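PDB 5U31: CRISPR-associated endonuclease C2c1 from Alicyclobacillus acidoterrestris, which cuts DNA that bears a specific PAM and matches its guide RNA, as part of the bacterial CRISPR adaptive immune system. Local coordinates for residues 248-253 with 363-368; 302-307 with 338-343. The protein carries 3 engineered substitutions. One frame throughout, in Å; residues are numbered along the deposited sequence.

Contact 1. Residues 248-253 with 363-368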
ATOM      1  N   GLU A 248     -14.356 -21.444 -10.573  1.00 46.13           N
ATOM      2  CA  GLU A 248     -13.616 -22.692 -10.437  1.00 53.76           C
ATOM      3  C   GLU A 248     -13.180 -22.918  -8.996  1.00 65.07           C
ATOM      4  O   GLU A 248     -13.218 -24.051  -8.505  1.00 83.32           O
ATOM      5  CB  GLU A 248     -12.412 -22.703 -11.378  1.00 61.17           C
ATOM      6  CG  GLU A 248     -12.792 -22.812 -12.846  1.00 75.73           C
ATOM      7  CD  GLU A 248     -11.601 -23.080 -13.749  1.00 87.50           C
ATOM      8  OE1 GLU A 248     -10.490 -23.321 -13.228  1.00 91.18           O
ATOM      9  OE2 GLU A 248     -11.781 -23.048 -14.985  1.00 87.18           O
ATOM     10  N   GLN A 249     -12.770 -21.854  -8.298  1.00 54.27           N
ATOM     11  CA  GLN A 249     -12.393 -22.005  -6.896  1.00 55.08           C
ATOM     12  C   GLN A 249     -13.564 -22.510  -6.067  1.00 58.92           C
ATOM     13  O   GLN A 249     -13.395 -23.386  -5.212  1.00 69.89           O
ATOM     14  CB  GLN A 249     -11.878 -20.682  -6.332  1.00 64.23           C
ATOM     15  CG  GLN A 249     -10.386 -20.468  -6.495  1.00 77.86           C
ATOM     16  CD  GLN A 249      -9.901 -19.209  -5.801  1.00 77.72           C
ATOM     17  OE1 GLN A 249     -10.305 -18.910  -4.674  1.00 56.28           O
ATOM     18  NE2 GLN A 249      -9.035 -18.458  -6.476  1.00 78.78           N
ATOM     19  N   LYS A 250     -14.761 -21.977  -6.314  1.00 54.85           N
ATOM     20  CA  LYS A 250     -15.924 -22.369  -5.525  1.00 54.90           C
ATOM     21  C   LYS A 250     -16.243 -23.851  -5.706  1.00 70.58           C
ATOM     22  O   LYS A 250     -16.436 -24.578  -4.724  1.00 72.34           O
ATOM     23  CB  LYS A 250     -17.121 -21.493  -5.906  1.00 45.27           C
ATOM     24  CG  LYS A 250     -18.476 -22.044  -5.497  1.00 55.23           C
ATOM     25  CD  LYS A 250     -19.596 -21.119  -5.954  1.00 59.16           C
ATOM     26  CE  LYS A 250     -20.964 -21.773  -5.818  1.00 69.01           C
ATOM     27  NZ  LYS A 250     -21.237 -22.227  -4.429  1.00 73.44           N
ATOM     28  N   ASN A 251     -16.275 -24.325  -6.954  1.00 67.19           N
ATOM     29  CA  ASN A 251     -16.668 -25.707  -7.219  1.00 72.53           C
ATOM     30  C   ASN A 251     -15.550 -26.695  -6.891  1.00 80.49           C
ATOM     31  O   ASN A 251     -15.821 -27.787  -6.380  1.00 81.53           O
ATOM     32  CB  ASN A 251     -17.114 -25.851  -8.675  1.00 75.21           C
ATOM     33  CG  ASN A 251     -18.314 -24.972  -9.008  1.00 80.35           C
ATOM     34  OD1 ASN A 251     -19.205 -24.782  -8.176  1.00 83.42           O
ATOM     35  ND2 ASN A 251     -18.338 -24.428 -10.224  1.00 63.93           N
ATOM     36  N   ARG A 252     -14.292 -26.334  -7.165  1.00 84.27           N
ATOM     37  CA  ARG A 252     -13.162 -27.186  -6.805  1.00 93.29           C
ATOM     38  C   ARG A 252     -12.892 -27.214  -5.306  1.00 90.13           C
ATOM     39  O   ARG A 252     -11.940 -27.880  -4.883  1.00 91.04           O
ATOM     40  CB  ARG A 252     -11.890 -26.734  -7.531  1.00103.66           C
ATOM     41  CG  ARG A 252     -11.624 -27.395  -8.885  1.00115.09           C
ATOM     42  CD  ARG A 252     -10.247 -28.072  -8.908  1.00124.86           C
ATOM     43  NE  ARG A 252      -9.624 -28.075 -10.234  1.00124.33           N
ATOM     44  CZ  ARG A 252      -8.442 -28.627 -10.510  1.00111.11           C
ATOM     45  NH1 ARG A 252      -7.747 -29.233  -9.556  1.00 99.88           N
ATOM     46  NH2 ARG A 252      -7.954 -28.577 -11.743  1.00103.28           N
ATOM     47  N   PHE A 253     -13.683 -26.511  -4.499  1.00 95.93           N
ATOM     48  CA  PHE A 253     -13.472 -26.455  -3.058  1.00 88.41           C
ATOM     49  C   PHE A 253     -14.403 -27.379  -2.289  1.00 86.37           C
ATOM     50  O   PHE A 253     -13.955 -28.073  -1.371  1.00 94.85           O
ATOM     51  CB  PHE A 253     -13.648 -25.019  -2.550  1.00 68.80           C
ATOM     52  CG  PHE A 253     -13.208 -24.819  -1.125  1.00 60.38           C
ATOM     53  CD1 PHE A 253     -14.135 -24.796  -0.094  1.00 65.54           C
ATOM     54  CD2 PHE A 253     -11.868 -24.652  -0.814  1.00 59.07           C
ATOM     55  CE1 PHE A 253     -13.731 -24.615   1.220  1.00 63.51           C
ATOM     56  CE2 PHE A 253     -11.458 -24.470   0.499  1.00 51.89           C
ATOM     57  CZ  PHE A 253     -12.391 -24.450   1.515  1.00 56.81           C
ATOM     58  N   ALA A 363     -15.282 -21.519   6.621  1.00 66.87           N
ATOM     59  CA  ALA A 363     -15.191 -20.063   6.571  1.00 50.85           C
ATOM     60  C   ALA A 363     -14.456 -19.592   5.323  1.00 51.20           C
ATOM     61  O   ALA A 363     -14.781 -18.533   4.775  1.00 58.33           O
ATOM     62  CB  ALA A 363     -14.510 -19.534   7.833  1.00 42.15           C
ATOM     63  N   VAL A 364     -13.468 -20.362   4.860  1.00 43.67           N
ATOM     64  CA  VAL A 364     -12.822 -20.058   3.585  1.00 45.20           C
ATOM     65  C   VAL A 364     -13.819 -20.196   2.442  1.00 52.88           C
ATOM     66  O   VAL A 364     -13.817 -19.400   1.494  1.00 51.44           O
ATOM     67  CB  VAL A 364     -11.593 -20.962   3.381  1.00 53.17           C
ATOM     68  CG1 VAL A 364     -11.045 -20.810   1.968  1.00 54.65           C
ATOM     69  CG2 VAL A 364     -10.520 -20.638   4.411  1.00 45.44           C
ATOM     70  N   TYR A 365     -14.688 -21.209   2.511  1.00 42.91           N
ATOM     71  CA  TYR A 365     -15.736 -21.353   1.507  1.00 42.34           C
ATOM     72  C   TYR A 365     -16.681 -20.160   1.529  1.00 60.82           C
ATOM     73  O   TYR A 365     -17.108 -19.675   0.475  1.00 61.26           O
ATOM     74  CB  TYR A 365     -16.500 -22.658   1.734  1.00 44.81           C
ATOM     75  CG  TYR A 365     -17.654 -22.893   0.782  1.00 50.67           C
ATOM     76  CD1 TYR A 365     -17.435 -23.109  -0.573  1.00 43.75           C
ATOM     77  CD2 TYR A 365     -18.961 -22.920   1.245  1.00 54.57           C
ATOM     78  CE1 TYR A 365     -18.492 -23.332  -1.442  1.00 47.60           C
ATOM     79  CE2 TYR A 365     -20.021 -23.143   0.388  1.00 63.17           C
ATOM     80  CZ  TYR A 365     -19.784 -23.349  -0.952  1.00 56.11           C
ATOM     81  OH  TYR A 365     -20.852 -23.568  -1.795  1.00 45.72           O
ATOM     82  N   ASN A 366     -17.012 -19.665   2.724  1.00 53.54           N
ATOM     83  CA  ASN A 366     -17.888 -18.503   2.821  1.00 51.12           C
ATOM     84  C   ASN A 366     -17.220 -17.260   2.245  1.00 54.18           C
ATOM     85  O   ASN A 366     -17.876 -16.449   1.582  1.00 58.63           O
ATOM     86  CB  ASN A 366     -18.304 -18.273   4.274  1.00 43.41           C
ATOM     87  CG  ASN A 366     -19.365 -19.251   4.740  1.00 49.53           C
ATOM     88  OD1 ASN A 366     -20.192 -19.709   3.954  1.00 57.18           O
ATOM     89  ND2 ASN A 366     -19.347 -19.574   6.026  1.00 55.33           N
ATOM     90  N   SER A 367     -15.918 -17.090   2.487  1.00 41.71           N
ATOM     91  CA  SER A 367     -15.215 -15.952   1.904  1.00 47.28           C
ATOM     92  C   SER A 367     -15.248 -16.015   0.383  1.00 50.16           C
ATOM     93  O   SER A 367     -15.427 -14.991  -0.287  1.00 47.05           O
ATOM     94  CB  SER A 367     -13.773 -15.901   2.412  1.00 43.77           C
ATOM     95  OG  SER A 367     -13.051 -17.050   2.015  1.00 52.25           O
ATOM     96  N   ILE A 368     -15.096 -17.215  -0.179  1.00 43.05           N
ATOM     97  CA  ILE A 368     -15.208 -17.372  -1.624  1.00 40.24           C
ATOM     98  C   ILE A 368     -16.624 -17.052  -2.087  1.00 55.70           C
ATOM     99  O   ILE A 368     -16.819 -16.446  -3.146  1.00 67.24           O
ATOM    100  CB  ILE A 368     -14.772 -18.792  -2.032  1.00 40.36           C
ATOM    101  CG1 ILE A 368     -13.302 -19.009  -1.665  1.00 40.61           C
ATOM    102  CG2 ILE A 368     -15.010 -19.028  -3.512  1.00 38.19           C
ATOM    103  CD1 ILE A 368     -12.758 -20.349  -2.081  1.00 38.39           C
TER

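Contact 2. Residues 302-307 with 338-343. With nucleotides of chain B.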
ATOM      1  N   LYS A 302      -8.118 -22.174  20.479  1.00 69.06           N
ATOM      2  CA  LYS A 302      -7.971 -22.265  21.928  1.00 70.67           C
ATOM      3  C   LYS A 302      -9.282 -22.664  22.594  1.00 74.93           C
ATOM      4  O   LYS A 302      -9.290 -23.496  23.508  1.00 90.49           O
ATOM      5  CB  LYS A 302      -7.472 -20.935  22.487  1.00 76.55           C
ATOM      6  CG  LYS A 302      -6.253 -20.374  21.775  1.00 84.18           C
ATOM      7  CD  LYS A 302      -6.043 -18.906  22.122  1.00 84.82           C
ATOM      8  CE  LYS A 302      -4.973 -18.279  21.243  1.00 84.79           C
ATOM      9  NZ  LYS A 302      -4.909 -16.802  21.421  1.00 83.14           N
ATOM     10  N   VAL A 303     -10.398 -22.080  22.151  1.00 65.75           N
ATOM     11  CA  VAL A 303     -11.694 -22.379  22.757  1.00 73.18           C
ATOM     12  C   VAL A 303     -12.075 -23.837  22.543  1.00 75.66           C
ATOM     13  O   VAL A 303     -12.694 -24.460  23.415  1.00 64.60           O
ATOM     14  CB  VAL A 303     -12.772 -21.428  22.201  1.00 76.23           C
ATOM     15  CG1 VAL A 303     -14.106 -21.677  22.881  1.00 72.42           C
ATOM     16  CG2 VAL A 303     -12.346 -19.982  22.376  1.00 77.65           C
ATOM     17  N   PHE A 304     -11.703 -24.411  21.395  1.00 81.03           N
ATOM     18  CA  PHE A 304     -12.113 -25.778  21.076  1.00 83.45           C
ATOM     19  C   PHE A 304     -11.375 -26.802  21.932  1.00 89.87           C
ATOM     20  O   PHE A 304     -11.983 -27.763  22.419  1.00 73.21           O
ATOM     21  CB  PHE A 304     -11.891 -26.062  19.590  1.00 60.22           C
ATOM     22  CG  PHE A 304     -12.878 -25.378  18.682  1.00 65.88           C
ATOM     23  CD1 PHE A 304     -12.759 -25.480  17.306  1.00 59.46           C
ATOM     24  CD2 PHE A 304     -13.926 -24.635  19.204  1.00 74.74           C
ATOM     25  CE1 PHE A 304     -13.664 -24.854  16.467  1.00 54.47           C
ATOM     26  CE2 PHE A 304     -14.832 -24.006  18.368  1.00 75.24           C
ATOM     27  CZ  PHE A 304     -14.701 -24.117  17.000  1.00 49.80           C
ATOM     28  N   GLU A 305     -10.061 -26.628  22.112  1.00 89.72           N
ATOM     29  CA  GLU A 305      -9.308 -27.541  22.968  1.00 89.85           C
ATOM     30  C   GLU A 305      -9.809 -27.483  24.402  1.00 86.58           C
ATOM     31  O   GLU A 305      -9.955 -28.517  25.065  1.00 83.97           O
ATOM     32  CB  GLU A 305      -7.818 -27.211  22.913  1.00 91.95           C
ATOM     33  CG  GLU A 305      -7.177 -27.487  21.568  1.00114.08           C
ATOM     34  CD  GLU A 305      -5.700 -27.154  21.556  1.00130.34           C
ATOM     35  OE1 GLU A 305      -5.200 -26.639  22.578  1.00133.61           O
ATOM     36  OE2 GLU A 305      -5.041 -27.406  20.525  1.00132.97           O
ATOM     37  N   LYS A 306     -10.080 -26.277  24.898  1.00 81.50           N
ATOM     38  CA  LYS A 306     -10.630 -26.139  26.238  1.00 87.03           C
ATOM     39  C   LYS A 306     -12.032 -26.734  26.336  1.00 95.84           C
ATOM     40  O   LYS A 306     -12.411 -27.249  27.394  1.00106.22           O
ATOM     41  CB  LYS A 306     -10.627 -24.667  26.640  1.00 81.93           C
ATOM     42  CG  LYS A 306      -9.340 -24.210  27.308  1.00 83.80           C
ATOM     43  CD  LYS A 306      -8.831 -22.913  26.703  1.00 83.24           C
ATOM     44  CE  LYS A 306      -7.858 -22.198  27.635  1.00 91.21           C
ATOM     45  NZ  LYS A 306      -6.729 -23.061  28.083  1.00 94.39           N
ATOM     46  N   TRP A 307     -12.808 -26.684  25.252  1.00 84.54           N
ATOM     47  CA  TRP A 307     -14.119 -27.327  25.261  1.00 89.21           C
ATOM     48  C   TRP A 307     -14.006 -28.845  25.238  1.00 97.82           C
ATOM     49  O   TRP A 307     -14.907 -29.536  25.727  1.00108.55           O
ATOM     50  CB  TRP A 307     -14.948 -26.853  24.069  1.00 89.40           C
ATOM     51  CG  TRP A 307     -15.626 -25.546  24.273  1.00 82.21           C
ATOM     52  CD1 TRP A 307     -15.624 -24.786  25.404  1.00 80.07           C
ATOM     53  CD2 TRP A 307     -16.416 -24.841  23.313  1.00 83.57           C
ATOM     54  NE1 TRP A 307     -16.366 -23.646  25.206  1.00 81.72           N
ATOM     55  CE2 TRP A 307     -16.863 -23.658  23.929  1.00 84.51           C
ATOM     56  CE3 TRP A 307     -16.789 -25.096  21.990  1.00 89.05           C
ATOM     57  CZ2 TRP A 307     -17.662 -22.730  23.267  1.00 90.24           C
ATOM     58  CZ3 TRP A 307     -17.583 -24.176  21.336  1.00 91.42           C
ATOM     59  CH2 TRP A 307     -18.010 -23.008  21.974  1.00 93.31           C
ATOM     60  N   ASP A 338     -20.855 -14.387  20.577  1.00 64.17           N
ATOM     61  CA  ASP A 338     -22.142 -14.997  20.260  1.00 69.04           C
ATOM     62  C   ASP A 338     -21.984 -16.238  19.397  1.00 65.14           C
ATOM     63  O   ASP A 338     -22.782 -17.176  19.515  1.00 81.82           O
ATOM     64  CB  ASP A 338     -23.045 -13.976  19.574  1.00 73.13           C
ATOM     65  CG  ASP A 338     -23.314 -12.771  20.448  1.00 91.40           C
ATOM     66  OD1 ASP A 338     -22.581 -12.594  21.445  1.00 98.18           O
ATOM     67  OD2 ASP A 338     -24.259 -12.011  20.152  1.00 97.00           O
ATOM     68  N   LEU A 339     -20.970 -16.268  18.534  1.00 69.16           N
ATOM     69  CA  LEU A 339     -20.725 -17.459  17.731  1.00 67.20           C
ATOM     70  C   LEU A 339     -20.316 -18.629  18.615  1.00 64.59           C
ATOM     71  O   LEU A 339     -20.798 -19.754  18.442  1.00 72.73           O
ATOM     72  CB  LEU A 339     -19.650 -17.174  16.684  1.00 66.11           C
ATOM     73  CG  LEU A 339     -19.878 -17.732  15.278  1.00 59.56           C
ATOM     74  CD1 LEU A 339     -18.544 -17.968  14.584  1.00 50.09           C
ATOM     75  CD2 LEU A 339     -20.724 -18.999  15.310  1.00 49.36           C
ATOM     76  N   PHE A 340     -19.426 -18.380  19.573  1.00 59.94           N
ATOM     77  CA  PHE A 340     -19.022 -19.444  20.478  1.00 63.48           C
ATOM     78  C   PHE A 340     -20.129 -19.784  21.470  1.00 73.88           C
ATOM     79  O   PHE A 340     -20.233 -20.933  21.913  1.00 79.28           O
ATOM     80  CB  PHE A 340     -17.742 -19.040  21.200  1.00 59.67           C
ATOM     81  CG  PHE A 340     -16.554 -18.913  20.294  1.00 63.46           C
ATOM     82  CD1 PHE A 340     -16.212 -19.941  19.430  1.00 59.53           C
ATOM     83  CD2 PHE A 340     -15.783 -17.765  20.301  1.00 58.98           C
ATOM     84  CE1 PHE A 340     -15.114 -19.825  18.597  1.00 50.50           C
ATOM     85  CE2 PHE A 340     -14.689 -17.642  19.470  1.00 51.33           C
ATOM     86  CZ  PHE A 340     -14.354 -18.675  18.619  1.00 50.13           C
ATOM     87  N   ALA A 341     -20.971 -18.808  21.815  1.00 71.21           N
ATOM     88  CA  ALA A 341     -22.108 -19.093  22.681  1.00 65.07           C
ATOM     89  C   ALA A 341     -23.081 -20.048  22.005  1.00 77.02           C
ATOM     90  O   ALA A 341     -23.618 -20.959  22.647  1.00 87.42           O
ATOM     91  CB  ALA A 341     -22.811 -17.794  23.070  1.00 66.27           C
ATOM     92  N   LYS A 342     -23.317 -19.860  20.705  1.00 75.06           N
ATOM     93  CA  LYS A 342     -24.218 -20.743  19.978  1.00 69.01           C
ATOM     94  C   LYS A 342     -23.535 -22.046  19.572  1.00 69.11           C
ATOM     95  O   LYS A 342     -24.215 -23.063  19.387  1.00 70.68           O
ATOM     96  CB  LYS A 342     -24.780 -20.023  18.748  1.00 64.22           C
ATOM     97  CG  LYS A 342     -25.998 -20.707  18.132  1.00 86.82           C
ATOM     98  CD  LYS A 342     -27.316 -20.237  18.738  1.00 97.85           C
ATOM     99  CE  LYS A 342     -27.696 -18.850  18.239  1.00 97.35           C
ATOM    100  NZ  LYS A 342     -29.089 -18.479  18.623  1.00 87.29           N
ATOM    101  N   LEU A 343     -22.205 -22.044  19.438  1.00 57.57           N
ATOM    102  CA  LEU A 343     -21.482 -23.283  19.174  1.00 63.77           C
ATOM    103  C   LEU A 343     -21.374 -24.163  20.411  1.00 66.27           C
ATOM    104  O   LEU A 343     -21.053 -25.349  20.288  1.00 68.42           O
ATOM    105  CB  LEU A 343     -20.079 -22.983  18.638  1.00 64.98           C
ATOM    106  CG  LEU A 343     -19.946 -22.483  17.197  1.00 64.56           C
ATOM    107  CD1 LEU A 343     -18.499 -22.164  16.888  1.00 53.43           C
ATOM    108  CD2 LEU A 343     -20.485 -23.497  16.204  1.00 55.28           C
TER
ATOM    109  P     G B 110     -27.749  -7.244  25.110  1.00 72.19           P
ATOM    110  OP1   G B 110     -28.655  -7.754  26.173  1.00 72.71           O
ATOM    111  OP2   G B 110     -27.172  -5.879  25.214  1.00 63.22           O
ATOM    112  O5'   G B 110     -26.533  -8.260  24.945  1.00 75.11           O
ATOM    113  C5'   G B 110     -26.758  -9.582  24.475  1.00 78.34           C
ATOM    114  C4'   G B 110     -25.497 -10.220  23.951  1.00 77.73           C
ATOM    115  O4'   G B 110     -25.032  -9.531  22.763  1.00 85.39           O
ATOM    116  C3'   G B 110     -24.298 -10.182  24.878  1.00 76.71           C
ATOM    117  O3'   G B 110     -24.364 -11.149  25.903  1.00 84.23           O
ATOM    118  C2'   G B 110     -23.135 -10.381  23.916  1.00 81.23           C
ATOM    119  O2'   G B 110     -23.001 -11.748  23.554  1.00 79.49           O
ATOM    120  C1'   G B 110     -23.620  -9.599  22.694  1.00 87.70           C
ATOM    121  N9    G B 110     -23.062  -8.233  22.671  1.00 82.93           N
ATOM    122  C8    G B 110     -23.650  -7.046  23.039  1.00 81.29           C
ATOM    123  N7    G B 110     -22.853  -6.018  22.897  1.00 76.29           N
ATOM    124  C5    G B 110     -21.672  -6.562  22.412  1.00 75.39           C
ATOM    125  C6    G B 110     -20.444  -5.944  22.063  1.00 70.94           C
ATOM    126  O6    G B 110     -20.143  -4.745  22.119  1.00 74.33           O
ATOM    127  N1    G B 110     -19.515  -6.880  21.618  1.00 62.09           N
ATOM    128  C2    G B 110     -19.737  -8.233  21.516  1.00 62.55           C
ATOM    129  N2    G B 110     -18.722  -8.980  21.061  1.00 55.29           N
ATOM    130  N3    G B 110     -20.877  -8.817  21.834  1.00 74.23           N
ATOM    131  C4    G B 110     -21.788  -7.926  22.272  1.00 74.91           C
TER

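Contact 1. Residues 248-253 with 363-368
Lys250 and Ile368 have the nearest pair of CA atoms, 6.4 Å apart, where two helices of the REC1 domain run almost antiparallel, their short segments meeting at 153° with axes 10.1 Å apart. The lysine changes character along its length. Its CB rests 4.0 Å from CG2 of Ile368, a purely apolar touch next to the backbone. CG, anti to the backbone N (chi1 162°), begins a chain that stays extended as far as CE. The Lys250 side chain also touches Leu369 and Leu372, further along helix 358-374. The last torsion bends it, and Lys250 NZ comes to 3.0 Å from Tyr365 OH, standing obliquely to the phenol ring. Glu254, one turn on from Lys250, adds a weak hydrogen bond with the tyrosine hydroxyl and a long, weak ion pair with the ammonium, so three polar tips gather at this end.

Phe253 supplies the broader apolar surface and spreads it over two neighbours. Its CE1 lies 3.4 Å from Tyr365 CB, and CD1 reaches both that CB and the ring atom Tyr365 CD1. Toward the tip, Phe253 CZ comes within 3.9 Å of Val364 CG1, the two side chains crossing at about a right angle. Gln249 OE1 approaches Ile368 CD1 at 3.8 Å, again with side chains crossing at about a right angle, bringing a polar end against a methyl group.

This is a worked case of helix pairing at a protein surface: hydrocarbon parts of residues that remain partly or wholly exposed meet between the backbones, while charged and hydroxyl groups collect at the margin. The chemistry implies cohesion drawn mainly from van der Waals contact, to which the loosely gathered Lys250, Tyr365 and Glu254 may add a little electrostatic attraction.

Contact 2. Residues 302-307 with 338-343
Val303 and Phe340 have the nearest CA atoms, 8.2 Å apart, of two helical segments that run roughly parallel, at 26°, with axes 12.1 Å apart. Large side chains bridge so wide a spacing. Phe340 takes the central place, and Val303 meets it with one branch, CG2, over a face of its ring. The other branch, Val303 CG1, lies 3.5 Å above the plane of Trp307 near the rim and also borders Phe340 CD1.

The side chains of Phe304 and Phe340 cross at about a right angle, and CE2 of Phe304 comes obliquely to the Phe340 ring, 4.2 Å from its CE1. At the edge of Phe304, near the ring plane, Leu343 CD1 comes to 4.3 Å from CZ. Trp307 reaches farther across. Its CG is anti to the carbonyl carbon (chi1 -82°), beside the backbone N. The six-membered ring reaches segment 338-343: Trp307 CH2 lies 4.1 Å from Phe340 CB, while CZ3 lies 3.9 Å from Leu343 CB. The Phe340 carbonyl oxygen sits at the indole edge, near its plane, where the ring presents C-H groups to it. The indole NE1 has a partner of its own, the backbone oxygen of Tyr319.

All five touching residues are buried, and no hydrogen bond joins the two segments; aromatic and aliphatic interlocking does the work. Asp338, outside this interface, lies beside the O2' of G110 of chain B, although the modelled separation is too short to trust. Three helices border the pair: Ile323 of helix 316-329 touches Trp307 and Phe340, Leu271 of helix 262-277 backs Leu343, and Leu359 of helix 358-374 meets both Phe304 and Leu343, with loop residues such as Ala344, against Trp307, adding to them.

How the contacts relate
Both contacts belong to the REC1 domain and lie on the same side of the chain's centre, their own centres about 24 Å apart and their nearest atoms about 8 Å apart, without touching. Along the chain they are concentric: helix 216-257 comes first, then helices 300-308 and 337-343, which form contact 2, and finally helix 358-374, which returns to close contact 1. That last helix is common ground, since its beginning reaches the residues of contact 2 through Leu359 and its middle carries one side of contact 1. A buried aromatic junction and a more exposed pairing are thus tied into one helical assembly within the recognition lobe.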